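Local structure of esterase (Alcaligenes sp., 1QLW) at residues 87-92 with 97-102; 65-70 with 76-81; 153-158 with 253-258; 294-297 with 302-305. The protein probably hydrolyses carboxylic esters, as a bacterial esterase built on the alpha/beta hydrolase fold. All blocks are in the same frame, centred on the assembly; numbering follows the deposited sequence. Where two conformers were deposited one is given.

Interaction 1. Residues 87-92 with 97-102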
loop_
_atom_site.group_PDB
_atom_site.type_symbol
_atom_site.label_atom_id
_atom_site.label_comp_id
_atom_site.label_asym_id
_atom_site.label_seq_id
_atom_site.Cartn_x
_atom_site.Cartn_y
_atom_site.Cartn_z
ATOM N N GLY A 87 3.119 -16.177 2.618
ATOM C CA GLY A 87 4.080 -15.328 3.315
ATOM C C GLY A 87 3.875 -15.435 4.827
ATOM O O GLY A 87 2.986 -16.108 5.349
ATOM N N TRP A 88 4.714 -14.672 5.535
ATOM C CA TRP A 88 4.652 -14.688 6.984
ATOM C C TRP A 88 3.383 -14.054 7.516
ATOM O O TRP A 88 2.898 -14.488 8.570
ATOM C CB TRP A 88 5.862 -14.015 7.612
ATOM C CG TRP A 88 7.129 -14.810 7.574
ATOM C CD1 TRP A 88 7.371 -16.013 6.971
ATOM C CD2 TRP A 88 8.367 -14.418 8.170
ATOM N NE1 TRP A 88 8.676 -16.394 7.156
ATOM C CE2 TRP A 88 9.308 -15.433 7.914
ATOM C CE3 TRP A 88 8.776 -13.309 8.929
ATOM C CZ2 TRP A 88 10.630 -15.365 8.345
ATOM C CZ3 TRP A 88 10.096 -13.257 9.352
ATOM C CH2 TRP A 88 11.007 -14.279 9.060
ATOM N N ASP A 89 2.836 -13.039 6.863
ATOM C CA ASP A 89 1.592 -12.465 7.380
ATOM C C ASP A 89 0.486 -13.513 7.488
ATOM O O ASP A 89 -0.076 -13.769 8.556
ATOM C CB ASP A 89 1.262 -11.346 6.414
ATOM C CG ASP A 89 0.037 -10.635 6.833
ATOM O OD1 ASP A 89 -0.420 -10.725 7.981
ATOM O OD2 ASP A 89 -0.462 -9.938 5.919
ATOM N N GLU A 90 0.211 -14.216 6.377
ATOM C CA GLU A 90 -0.808 -15.250 6.374
ATOM C C GLU A 90 -0.435 -16.395 7.299
ATOM O O GLU A 90 -1.286 -16.935 8.012
ATOM C CB GLU A 90 -1.000 -15.784 4.952
ATOM C CG GLU A 90 -2.049 -16.879 4.891
ATOM C CD GLU A 90 -2.380 -17.424 3.534
ATOM O OE1 GLU A 90 -1.906 -16.880 2.520
ATOM O OE2 GLU A 90 -3.127 -18.432 3.476
ATOM N N TYR A 91 0.829 -16.792 7.312
ATOM C CA TYR A 91 1.249 -17.903 8.164
ATOM C C TYR A 91 1.034 -17.566 9.632
ATOM O O TYR A 91 0.519 -18.379 10.410
ATOM C CB TYR A 91 2.701 -18.266 7.902
ATOM C CG TYR A 91 3.119 -19.546 8.567
ATOM C CD1 TYR A 91 2.544 -20.748 8.199
ATOM C CD2 TYR A 91 4.133 -19.579 9.500
ATOM C CE1 TYR A 91 2.981 -21.943 8.742
ATOM C CE2 TYR A 91 4.583 -20.753 10.063
ATOM C CZ TYR A 91 4.009 -21.945 9.666
ATOM O OH TYR A 91 4.440 -23.149 10.173
ATOM N N PHE A 92 1.407 -16.343 10.031
ATOM C CA PHE A 92 1.234 -15.936 11.419
ATOM C C PHE A 92 -0.243 -15.955 11.799
ATOM O O PHE A 92 -0.598 -16.407 12.896
ATOM C CB PHE A 92 1.833 -14.550 11.654
ATOM C CG PHE A 92 3.333 -14.480 11.625
ATOM C CD1 PHE A 92 4.165 -15.554 11.389
ATOM C CD2 PHE A 92 3.949 -13.266 11.849
ATOM C CE1 PHE A 92 5.536 -15.428 11.370
ATOM C CE2 PHE A 92 5.329 -13.124 11.846
ATOM C CZ PHE A 92 6.128 -14.217 11.605
ATOM N N TYR A 97 -1.851 -15.721 15.524
ATOM C CA TYR A 97 -1.458 -14.375 15.894
ATOM C C TYR A 97 -2.185 -13.344 15.039
ATOM O O TYR A 97 -2.220 -13.439 13.819
ATOM C CB TYR A 97 0.047 -14.167 15.642
ATOM C CG TYR A 97 0.908 -14.914 16.631
ATOM C CD1 TYR A 97 1.283 -14.300 17.819
ATOM C CD2 TYR A 97 1.355 -16.205 16.395
ATOM C CE1 TYR A 97 2.071 -14.919 18.759
ATOM C CE2 TYR A 97 2.159 -16.842 17.347
ATOM C CZ TYR A 97 2.480 -16.204 18.523
ATOM O OH TYR A 97 3.271 -16.794 19.491
ATOM N N SER A 98 -2.699 -12.316 15.704
ATOM C CA SER A 98 -3.102 -11.118 14.999
ATOM C C SER A 98 -1.896 -10.431 14.380
ATOM O O SER A 98 -0.823 -10.444 14.990
ATOM C CB SER A 98 -3.789 -10.156 15.950
ATOM O OG SER A 98 -4.993 -10.750 16.408
ATOM N N THR A 99 -2.083 -9.879 13.194
ATOM C CA THR A 99 -0.995 -9.220 12.501
ATOM C C THR A 99 -1.356 -7.773 12.172
ATOM O O THR A 99 -2.491 -7.460 11.798
ATOM C CB THR A 99 -0.593 -9.884 11.182
ATOM O OG1 THR A 99 -1.695 -9.829 10.287
ATOM C CG2 THR A 99 -0.136 -11.311 11.430
ATOM N N TYR A 100 -0.371 -6.909 12.356
ATOM C CA TYR A 100 -0.478 -5.480 12.031
ATOM C C TYR A 100 0.664 -5.196 11.061
ATOM O O TYR A 100 1.817 -5.212 11.487
ATOM C CB TYR A 100 -0.429 -4.608 13.276
ATOM C CG TYR A 100 -1.678 -4.719 14.113
ATOM C CD1 TYR A 100 -1.959 -5.838 14.874
ATOM C CD2 TYR A 100 -2.626 -3.703 14.125
ATOM C CE1 TYR A 100 -3.145 -5.967 15.568
ATOM C CE2 TYR A 100 -3.799 -3.803 14.842
ATOM C CZ TYR A 100 -4.065 -4.939 15.561
ATOM O OH TYR A 100 -5.229 -5.066 16.270
ATOM N N VAL A 101 0.362 -5.040 9.787
ATOM C CA VAL A 101 1.383 -4.902 8.742
ATOM C C VAL A 101 1.381 -3.449 8.296
ATOM O O VAL A 101 0.367 -2.957 7.775
ATOM C CB VAL A 101 1.132 -5.848 7.564
ATOM C CG1 VAL A 101 2.185 -5.625 6.478
ATOM C CG2 VAL A 101 1.124 -7.314 7.993
ATOM N N ILE A 102 2.506 -2.773 8.490
ATOM C CA ILE A 102 2.591 -1.345 8.220
ATOM C C ILE A 102 3.232 -1.044 6.875
ATOM O O ILE A 102 3.943 -1.865 6.296
ATOM C CB ILE A 102 3.343 -0.596 9.344
ATOM C CG1 ILE A 102 4.842 -0.870 9.358
ATOM C CG2 ILE A 102 2.718 -0.928 10.695
ATOM C CD1 ILE A 102 5.769 0.264 9.536
#
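Phe-92, Asp-89 and Thr-99 carry the seam between a helix and the strand after it, within the beta-alpha-beta unit of strand 65-68, helix 88-94 and strand 99-103 in this alpha/beta hydrolase. The axes of helix 88-92 and strand 99-102 run at 166°, so the chain turns back almost antiparallel. Phe-92 meets the strand through its root: CB lies 3.8 Å from Thr-99 CG2, while the ring leads off toward Ile-65 and Leu-67, with Trp-88 CB over one of its faces. Asp-89 extends its carboxylate to the strand because CG is anti to the backbone N (chi1 -178°). Thr-99 OG1 donates to Asp-89 OD1 over 2.8 Å, meeting that oxygen nearly end-on, and Val-101 CG2 packs 3.7 Å from Asp-89 CG. With Asp-89 replaced by an alanine, the Thr-99 hydroxyl would probably lose its acceptor, and a gap would be likely beside Val-101 CG2. Nearer the turn, the backbone secures the connection. Tyr-97 N donates to Phe-92 O at 3.0 Å with an angle of 160° at the hydrogen, the donor standing out of the carbonyl plane.

Interaction 2. Residues 65-70 with 76-81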
loop_
_atom_site.group_PDB
_atom_site.type_symbol
_atom_site.label_atom_id
_atom_site.label_comp_id
_atom_site.label_asym_id
_atom_site.label_seq_id
_atom_site.Cartn_x
_atom_site.Cartn_y
_atom_site.Cartn_z
ATOM N N ILE A 65 1.459 -9.450 16.456
ATOM C CA ILE A 65 2.752 -9.199 15.854
ATOM C C ILE A 65 2.600 -8.042 14.868
ATOM O O ILE A 65 1.725 -8.066 14.005
ATOM C CB ILE A 65 3.322 -10.447 15.167
ATOM C CG1 ILE A 65 3.463 -11.610 16.162
ATOM C CG2 ILE A 65 4.652 -10.126 14.494
ATOM C CD1 ILE A 65 3.783 -12.954 15.548
ATOM N N THR A 66 3.454 -7.037 15.033
ATOM C CA THR A 66 3.529 -5.909 14.107
ATOM C C THR A 66 4.726 -6.144 13.193
ATOM O O THR A 66 5.858 -6.275 13.680
ATOM C CB THR A 66 3.652 -4.595 14.887
ATOM O OG1 THR A 66 2.481 -4.386 15.684
ATOM C CG2 THR A 66 3.810 -3.413 13.953
ATOM N N LEU A 67 4.492 -6.203 11.893
ATOM C CA LEU A 67 5.500 -6.491 10.877
ATOM C C LEU A 67 5.930 -5.213 10.178
ATOM O O LEU A 67 5.081 -4.490 9.653
ATOM C CB LEU A 67 4.985 -7.505 9.851
ATOM C CG LEU A 67 4.594 -8.882 10.384
ATOM C CD1 LEU A 67 3.928 -9.706 9.276
ATOM C CD2 LEU A 67 5.811 -9.621 10.905
ATOM N N ILE A 68 7.235 -4.950 10.189
ATOM C CA ILE A 68 7.811 -3.671 9.806
ATOM C C ILE A 68 8.869 -3.871 8.727
ATOM O O ILE A 68 9.979 -4.357 9.016
ATOM C CB ILE A 68 8.428 -2.995 11.050
ATOM C CG1 ILE A 68 7.465 -2.944 12.250
ATOM C CG2 ILE A 68 8.954 -1.608 10.705
ATOM C CD1 ILE A 68 8.190 -2.874 13.576
ATOM N N HIS A 69 8.546 -3.551 7.484
ATOM C CA HIS A 69 9.447 -3.734 6.358
ATOM C C HIS A 69 10.659 -2.804 6.430
ATOM O O HIS A 69 10.680 -1.824 7.169
ATOM C CB HIS A 69 8.692 -3.518 5.031
ATOM C CG HIS A 69 8.266 -2.084 4.862
ATOM N ND1 HIS A 69 9.173 -1.124 4.442
ATOM C CD2 HIS A 69 7.099 -1.441 5.059
ATOM C CE1 HIS A 69 8.531 0.052 4.426
ATOM N NE2 HIS A 69 7.269 -0.103 4.796
ATOM N N GLY A 70 11.644 -3.133 5.591
ATOM C CA GLY A 70 12.870 -2.369 5.498
ATOM C C GLY A 70 12.957 -1.500 4.256
ATOM O O GLY A 70 11.941 -0.955 3.803
ATOM N N MET A 76 4.113 -5.203 1.454
ATOM C CA MET A 76 4.121 -6.344 0.543
ATOM C C MET A 76 5.209 -7.339 0.895
ATOM O O MET A 76 5.036 -8.537 0.601
ATOM C CB MET A 76 4.324 -5.821 -0.884
ATOM C CG MET A 76 4.506 -6.890 -1.941
ATOM S SD MET A 76 3.019 -7.881 -2.197
ATOM C CE MET A 76 3.634 -9.150 -3.299
ATOM N N THR A 77 6.310 -6.927 1.503
ATOM C CA THR A 77 7.388 -7.809 1.931
ATOM C C THR A 77 6.828 -9.097 2.538
ATOM O O THR A 77 7.394 -10.169 2.286
ATOM C CB THR A 77 8.229 -7.105 3.015
ATOM O OG1 THR A 77 8.965 -6.018 2.451
ATOM C CG2 THR A 77 9.240 -8.047 3.671
ATOM N N TRP A 78 5.822 -8.962 3.386
ATOM C CA TRP A 78 5.310 -10.031 4.216
ATOM C C TRP A 78 4.138 -10.787 3.635
ATOM O O TRP A 78 3.637 -11.717 4.272
ATOM C CB TRP A 78 4.893 -9.447 5.575
ATOM C CG TRP A 78 5.879 -8.488 6.170
ATOM C CD1 TRP A 78 5.767 -7.123 6.190
ATOM C CD2 TRP A 78 7.125 -8.803 6.799
ATOM N NE1 TRP A 78 6.861 -6.568 6.795
ATOM C CE2 TRP A 78 7.711 -7.573 7.179
ATOM C CE3 TRP A 78 7.804 -9.992 7.086
ATOM C CZ2 TRP A 78 8.938 -7.519 7.839
ATOM C CZ3 TRP A 78 9.016 -9.929 7.734
ATOM C CH2 TRP A 78 9.569 -8.703 8.117
ATOM N N GLU A 79 3.636 -10.323 2.486
ATOM C CA GLU A 79 2.439 -10.879 1.851
ATOM C C GLU A 79 2.834 -12.067 1.000
ATOM O O GLU A 79 3.860 -12.706 1.278
ATOM C CB GLU A 79 1.709 -9.734 1.115
ATOM C CG GLU A 79 1.235 -8.665 2.107
ATOM C CD GLU A 79 0.461 -7.521 1.512
ATOM O OE1 GLU A 79 0.399 -7.375 0.271
ATOM O OE2 GLU A 79 -0.053 -6.693 2.300
ATOM N N THR A 80 2.094 -12.439 -0.034
ATOM C CA THR A 80 2.480 -13.567 -0.872
ATOM C C THR A 80 3.913 -13.379 -1.346
ATOM O O THR A 80 4.298 -12.286 -1.764
ATOM C CB THR A 80 1.568 -13.601 -2.098
ATOM O OG1 THR A 80 0.203 -13.489 -1.661
ATOM C CG2 THR A 80 1.792 -14.814 -2.968
ATOM N N THR A 81 4.687 -14.467 -1.334
ATOM C CA THR A 81 6.075 -14.346 -1.787
ATOM C C THR A 81 6.108 -14.043 -3.275
ATOM O O THR A 81 5.139 -14.246 -4.016
ATOM C CB THR A 81 6.874 -15.636 -1.510
ATOM O OG1 THR A 81 6.369 -16.691 -2.352
ATOM C CG2 THR A 81 6.762 -16.054 -0.039
HETATM O O HOH W 1 5.660 -3.837 7.032
HETATM O O HOH W 2 11.400 -5.491 4.253
#
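Trp-78 lays its indole across Leu-67, and the orientation of that ring organises the contact. In the Leu-67 conformer described, CB sits 3.6 Å from the centroid of the five-membered ring and only 6° off its normal, a CH-pi contact over the face. Thr-77 CG2 occupies the opposite face, 3.8 Å above the plane, so the indole is sandwiched between aliphatic carbons. Rotation about CA-CB (chi1 -45°) sets CG anti to the carbonyl carbon and directs the ring edge at the end of strand 65-68, where Ile-68 C and His-69 N lie near its plane. No direct hydrogen bond joins the segments; water 1 links them instead, accepting from Trp-78 NE1 at 3.0 Å and from His-69 N at 2.9 Å while donating to Leu-67 O at 2.8 Å. The three bonds fix the water, which lies in the indole plane, and its bond from NE1 would resist turning of the ring. Water 2 bridges Gly-70 N and Thr-77 OG1, a hydroxyl also bonded to Thr-74 O. His-69 turns its imidazole from the indole, and ND1 donates to Gly-70 O at 2.8 Å on an in-plane lone pair. In many alpha/beta hydrolases the loop after the corresponding strand contributes to the oxyanion hole. Strand 65-68 lies between parallel strands 99-103 and 200-205; Leu-67 and Trp-78 both touch Val-101 and Leu-203 from these neighbours, whereas Thr-66 and Ile-68 pack on helix 185-197.

Interaction 3. Residues 153-158 with 253-258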
loop_
_atom_site.group_PDB
_atom_site.type_symbol
_atom_site.label_atom_id
_atom_site.label_comp_id
_atom_site.label_asym_id
_atom_site.label_seq_id
_atom_site.Cartn_x
_atom_site.Cartn_y
_atom_site.Cartn_z
ATOM N N ASP A 153 24.558 -13.868 -11.122
ATOM C CA ASP A 153 24.969 -15.207 -10.711
ATOM C C ASP A 153 24.498 -15.525 -9.299
ATOM O O ASP A 153 24.807 -14.799 -8.367
ATOM C CB ASP A 153 26.483 -15.305 -10.787
ATOM C CG ASP A 153 26.964 -15.386 -12.228
ATOM O OD1 ASP A 153 26.254 -15.952 -13.087
ATOM O OD2 ASP A 153 28.068 -14.869 -12.473
ATOM N N ALA A 154 23.675 -16.557 -9.176
ATOM C CA ALA A 154 23.123 -16.935 -7.890
ATOM C C ALA A 154 23.987 -17.991 -7.202
ATOM O O ALA A 154 24.564 -18.868 -7.849
ATOM C CB ALA A 154 21.740 -17.560 -8.054
ATOM N N PHE A 155 24.016 -17.941 -5.880
ATOM C CA PHE A 155 24.599 -19.040 -5.121
ATOM C C PHE A 155 23.814 -20.306 -5.457
ATOM O O PHE A 155 22.579 -20.278 -5.494
ATOM C CB PHE A 155 24.578 -18.805 -3.621
ATOM C CG PHE A 155 25.426 -17.661 -3.137
ATOM C CD1 PHE A 155 26.795 -17.679 -3.414
ATOM C CD2 PHE A 155 24.909 -16.598 -2.427
ATOM C CE1 PHE A 155 27.605 -16.640 -2.991
ATOM C CE2 PHE A 155 25.711 -15.564 -2.004
ATOM C CZ PHE A 155 27.072 -15.585 -2.285
ATOM N N LYS A 156 24.497 -21.426 -5.664
ATOM C CA LYS A 156 23.819 -22.680 -5.970
ATOM C C LYS A 156 22.912 -23.154 -4.845
ATOM O O LYS A 156 21.896 -23.795 -5.134
ATOM C CB LYS A 156 24.840 -23.779 -6.272
ATOM C CG LYS A 156 25.801 -23.462 -7.401
ATOM C CD LYS A 156 25.078 -23.127 -8.694
ATOM C CE LYS A 156 26.079 -22.839 -9.805
ATOM N NZ LYS A 156 26.549 -24.082 -10.469
ATOM N N ASP A 157 23.211 -22.784 -3.598
ATOM C CA ASP A 157 22.398 -23.219 -2.470
ATOM C C ASP A 157 21.439 -22.150 -1.964
ATOM O O ASP A 157 20.877 -22.318 -0.872
ATOM C CB ASP A 157 23.268 -23.701 -1.299
ATOM C CG ASP A 157 24.081 -22.601 -0.660
ATOM O OD1 ASP A 157 24.001 -21.435 -1.077
ATOM O OD2 ASP A 157 24.813 -22.914 0.307
ATOM N N THR A 158 21.228 -21.065 -2.706
ATOM C CA THR A 158 20.366 -20.028 -2.152
ATOM C C THR A 158 18.956 -20.571 -1.935
ATOM O O THR A 158 18.413 -21.343 -2.715
ATOM C CB THR A 158 20.292 -18.799 -3.061
ATOM O OG1 THR A 158 19.484 -17.816 -2.373
ATOM C CG2 THR A 158 19.641 -19.052 -4.409
ATOM N N GLY A 253 20.776 -14.883 8.409
ATOM C CA GLY A 253 20.840 -15.947 7.451
ATOM C C GLY A 253 22.233 -16.416 7.100
ATOM O O GLY A 253 23.136 -16.479 7.942
ATOM N N ASP A 254 22.408 -16.774 5.832
ATOM C CA ASP A 254 23.648 -17.367 5.350
ATOM C C ASP A 254 24.377 -16.528 4.340
ATOM O O ASP A 254 23.925 -15.442 3.943
ATOM C CB ASP A 254 23.337 -18.773 4.825
ATOM C CG ASP A 254 24.461 -19.779 4.901
ATOM O OD1 ASP A 254 25.596 -19.458 5.306
ATOM O OD2 ASP A 254 24.175 -20.947 4.542
ATOM N N HIS A 255 25.563 -16.996 3.949
ATOM C CA HIS A 255 26.450 -16.300 3.040
ATOM C C HIS A 255 26.804 -14.919 3.585
ATOM O O HIS A 255 27.100 -13.991 2.835
ATOM C CB HIS A 255 25.933 -16.192 1.610
ATOM C CG HIS A 255 25.839 -17.506 0.911
ATOM N ND1 HIS A 255 26.939 -18.094 0.324
ATOM C CD2 HIS A 255 24.791 -18.327 0.681
ATOM C CE1 HIS A 255 26.563 -19.249 -0.223
ATOM N NE2 HIS A 255 25.266 -19.412 -0.014
ATOM N N ILE A 256 26.923 -14.798 4.917
ATOM C CA ILE A 256 27.213 -13.503 5.503
ATOM C C ILE A 256 28.666 -13.105 5.326
ATOM O O ILE A 256 29.014 -11.960 5.021
ATOM C CB ILE A 256 26.893 -13.525 7.018
ATOM C CG1 ILE A 256 25.387 -13.667 7.276
ATOM C CG2 ILE A 256 27.477 -12.326 7.750
ATOM C CD1 ILE A 256 24.596 -12.413 6.972
ATOM N N GLU A 257 29.563 -14.055 5.585
ATOM C CA GLU A 257 30.980 -13.769 5.669
ATOM C C GLU A 257 31.617 -13.155 4.455
ATOM O O GLU A 257 32.500 -12.291 4.606
ATOM C CB GLU A 257 31.745 -15.043 6.089
ATOM C CG GLU A 257 31.657 -15.154 7.605
ATOM C CD GLU A 257 30.735 -16.064 8.328
ATOM O OE1 GLU A 257 31.013 -17.270 7.991
ATOM O OE2 GLU A 257 29.671 -15.868 8.970
ATOM N N GLU A 258 31.099 -13.475 3.270
ATOM C CA GLU A 258 31.739 -12.973 2.064
ATOM C C GLU A 258 31.259 -11.601 1.650
ATOM O O GLU A 258 31.791 -11.077 0.667
ATOM C CB GLU A 258 31.590 -14.000 0.947
ATOM C CG GLU A 258 30.163 -14.308 0.555
ATOM C CD GLU A 258 29.989 -15.625 -0.177
ATOM O OE1 GLU A 258 30.336 -15.639 -1.384
ATOM O OE2 GLU A 258 29.471 -16.613 0.404
HETATM O O HOH W 3 25.945 -21.948 2.524
#
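His-255 stacks on Phe-155 and is hydrogen-bonded at both ring nitrogens, joining two surface loops of the alpha/beta hydrolase fold: the one after strand 248-252 and a type I beta turn, Phe-155 to Thr-158. The imidazole can be followed outward. CB lies 3.7 Å from Phe-155 CE2, at the rim of the phenyl ring. CG, anti to the carbonyl carbon (chi1 -66°), a rotation that lays the imidazole over the phenyl face, comes to 3.5 Å from the same CE2. From there the two rings overlap closely, their centroids 3.6 Å apart and their planes at 2°, a face-to-face stack. On one branch ND1 donates to Glu-258 OE2 at 2.9 Å, the oxygen lying in the imidazole plane although the donor stands above the carboxylate plane. The other oxygen of that group, Glu-258 OE1, reaches the phenyl edge at CE1. On the other branch CD2 faces Phe-155 CD2; CE1, between the two nitrogens, lies over Phe-155 CG. With a proton on each nitrogen and a carboxylate at each end, the ring is probably imidazolium, and these two bonds would resist its rotation. Water 3 donates to both Asp-157 OD2 and Asp-254 OD2, 4.7 Å apart, bridging carboxylates whose like charges would probably repel. At the tip, His-255 NE2 donates to Asp-157 OD1 over 2.6 Å at 168°, using the oxygen's syn lone pair.

Interaction 4. Residues 294-297 with 302-305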
loop_
_atom_site.group_PDB
_atom_site.type_symbol
_atom_site.label_atom_id
_atom_site.label_comp_id
_atom_site.label_asym_id
_atom_site.label_seq_id
_atom_site.Cartn_x
_atom_site.Cartn_y
_atom_site.Cartn_z
ATOM N N HIS A 294 20.525 -23.778 6.031
ATOM C CA HIS A 294 21.508 -23.175 5.153
ATOM C C HIS A 294 20.906 -22.471 3.945
ATOM O O HIS A 294 19.820 -22.828 3.485
ATOM C CB HIS A 294 22.438 -24.295 4.629
ATOM C CG HIS A 294 23.113 -25.041 5.738
ATOM N ND1 HIS A 294 22.708 -26.232 6.279
ATOM C CD2 HIS A 294 24.154 -24.637 6.498
ATOM C CE1 HIS A 294 23.542 -26.598 7.246
ATOM N NE2 HIS A 294 24.417 -25.626 7.426
ATOM N N GLY A 295 21.639 -21.488 3.441
ATOM C CA GLY A 295 21.287 -20.830 2.200
ATOM C C GLY A 295 20.349 -19.642 2.321
ATOM O O GLY A 295 20.008 -19.076 1.282
ATOM N N ASN A 296 19.905 -19.240 3.495
ATOM C CA ASN A 296 18.949 -18.142 3.558
ATOM C C ASN A 296 19.575 -16.828 3.116
ATOM O O ASN A 296 20.695 -16.494 3.458
ATOM C CB ASN A 296 18.324 -18.000 4.942
ATOM C CG ASN A 296 17.252 -19.042 5.168
ATOM O OD1 ASN A 296 17.492 -20.061 5.821
ATOM N ND2 ASN A 296 16.073 -18.771 4.598
ATOM N N SER A 297 18.743 -16.096 2.364
ATOM C CA SER A 297 19.118 -14.782 1.880
ATOM C C SER A 297 18.698 -13.725 2.895
ATOM O O SER A 297 18.080 -14.004 3.931
ATOM C CB SER A 297 18.429 -14.501 0.548
ATOM O OG SER A 297 17.042 -14.212 0.707
ATOM N N GLN A 302 10.783 -14.505 2.450
ATOM C CA GLN A 302 10.338 -14.866 1.117
ATOM C C GLN A 302 11.029 -16.125 0.572
ATOM O O GLN A 302 10.686 -16.597 -0.519
ATOM C CB GLN A 302 10.602 -13.722 0.119
ATOM C CG GLN A 302 9.816 -12.465 0.476
ATOM C CD GLN A 302 10.094 -11.298 -0.441
ATOM O OE1 GLN A 302 10.910 -11.380 -1.354
ATOM N NE2 GLN A 302 9.399 -10.201 -0.153
ATOM N N ASP A 303 12.014 -16.636 1.298
ATOM C CA ASP A 303 12.812 -17.765 0.864
ATOM C C ASP A 303 11.978 -19.036 0.785
ATOM O O ASP A 303 10.869 -19.133 1.322
ATOM C CB ASP A 303 14.013 -17.919 1.801
ATOM C CG ASP A 303 15.201 -16.997 1.547
ATOM O OD1 ASP A 303 15.222 -16.302 0.522
ATOM O OD2 ASP A 303 16.095 -17.017 2.431
ATOM N N ARG A 304 12.520 -20.066 0.124
ATOM C CA ARG A 304 11.794 -21.312 -0.078
ATOM C C ARG A 304 11.496 -22.030 1.232
ATOM O O ARG A 304 10.523 -22.775 1.319
ATOM C CB ARG A 304 12.551 -22.198 -1.064
ATOM C CG ARG A 304 12.531 -21.654 -2.485
ATOM C CD ARG A 304 13.236 -22.593 -3.460
ATOM N NE ARG A 304 14.639 -22.795 -3.158
ATOM C CZ ARG A 304 15.226 -23.803 -2.532
ATOM N NH1 ARG A 304 14.539 -24.848 -2.090
ATOM N NH2 ARG A 304 16.542 -23.773 -2.376
ATOM N N ASN A 305 12.341 -21.858 2.240
ATOM C CA ASN A 305 12.139 -22.425 3.565
ATOM C C ASN A 305 11.619 -21.340 4.514
ATOM O O ASN A 305 11.802 -21.452 5.729
ATOM C CB ASN A 305 13.432 -23.048 4.102
ATOM C CG ASN A 305 14.453 -21.986 4.408
ATOM O OD1 ASN A 305 14.439 -20.895 3.832
ATOM N ND2 ASN A 305 15.370 -22.255 5.326
#
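The amides of Asn-296 and Asn-305 meet through their polar atoms and not by stacking, their planes only 20° apart, and the Asp-303 carboxylate joins them at the nitrogen of Asn-296. Asn-305 ND2 donates to Asn-296 OD1 at 3.1 Å with a nearly straight 173° angle, and that oxygen lies in the Asn-305 amide plane. In return Asn-296 ND2 gives a hydrogen to Asn-305 OD1 at 2.8 Å, on a lone pair in the carbonyl plane, which closes a reciprocal amide pair. The same nitrogen also donates to Asp-303 OD2 at 2.8 Å, on the anti lone pair. Both segments belong to the loop between strand 283-287 and the last helix, 306-319, the region that carries the catalytic histidine in typical alpha/beta hydrolases. Asn-305 is the N-cap residue of that helix, yet its side chain makes no capping bond. Asp-303 OD2 takes a second hydrogen, from Ser-297 N at 2.8 Å on the syn lone pair, while Asp-303 OD1 accepts from Ser-297 OG, also at 2.8 Å. Replacing Asn-296 by a leucine would probably leave the Asn-305 amide without its partner and take from Asp-303 OD2 one of its two donors. Ser-297 OG sits between its backbone N and carbonyl carbon (chi1 74°), a rotation that aims the hydroxyl at Asp-303, where OG is also hydrogen-bonded to Met-299 N.

Overall arrangement
The four contacts are not interleaved along the chain: interaction 2 closes first, then 1, 3 and 4. Interactions 1 and 2, centres about 7 Å apart, share the central sheet through neighbouring parallel strands 65-68 and 99-103, and both touch the second subunit. Interaction 3 ties the loop between helices 138-144 and 165-171 to the one after strand 248-252; interaction 4, centre about 10 Å away, lies after strand 283-287, and Asp-254 bonds to its Gly-295 and Asn-296. Thr-77 O and Gln-302 NE2 link interactions 2 and 4. Interactions 1 and 3 are the most distant, centres about 27 Å apart. Buried 1, 2 and 4 and surface 3 thus join sheet core to strand-end loops, where alpha/beta hydrolases generally carry active-site residues.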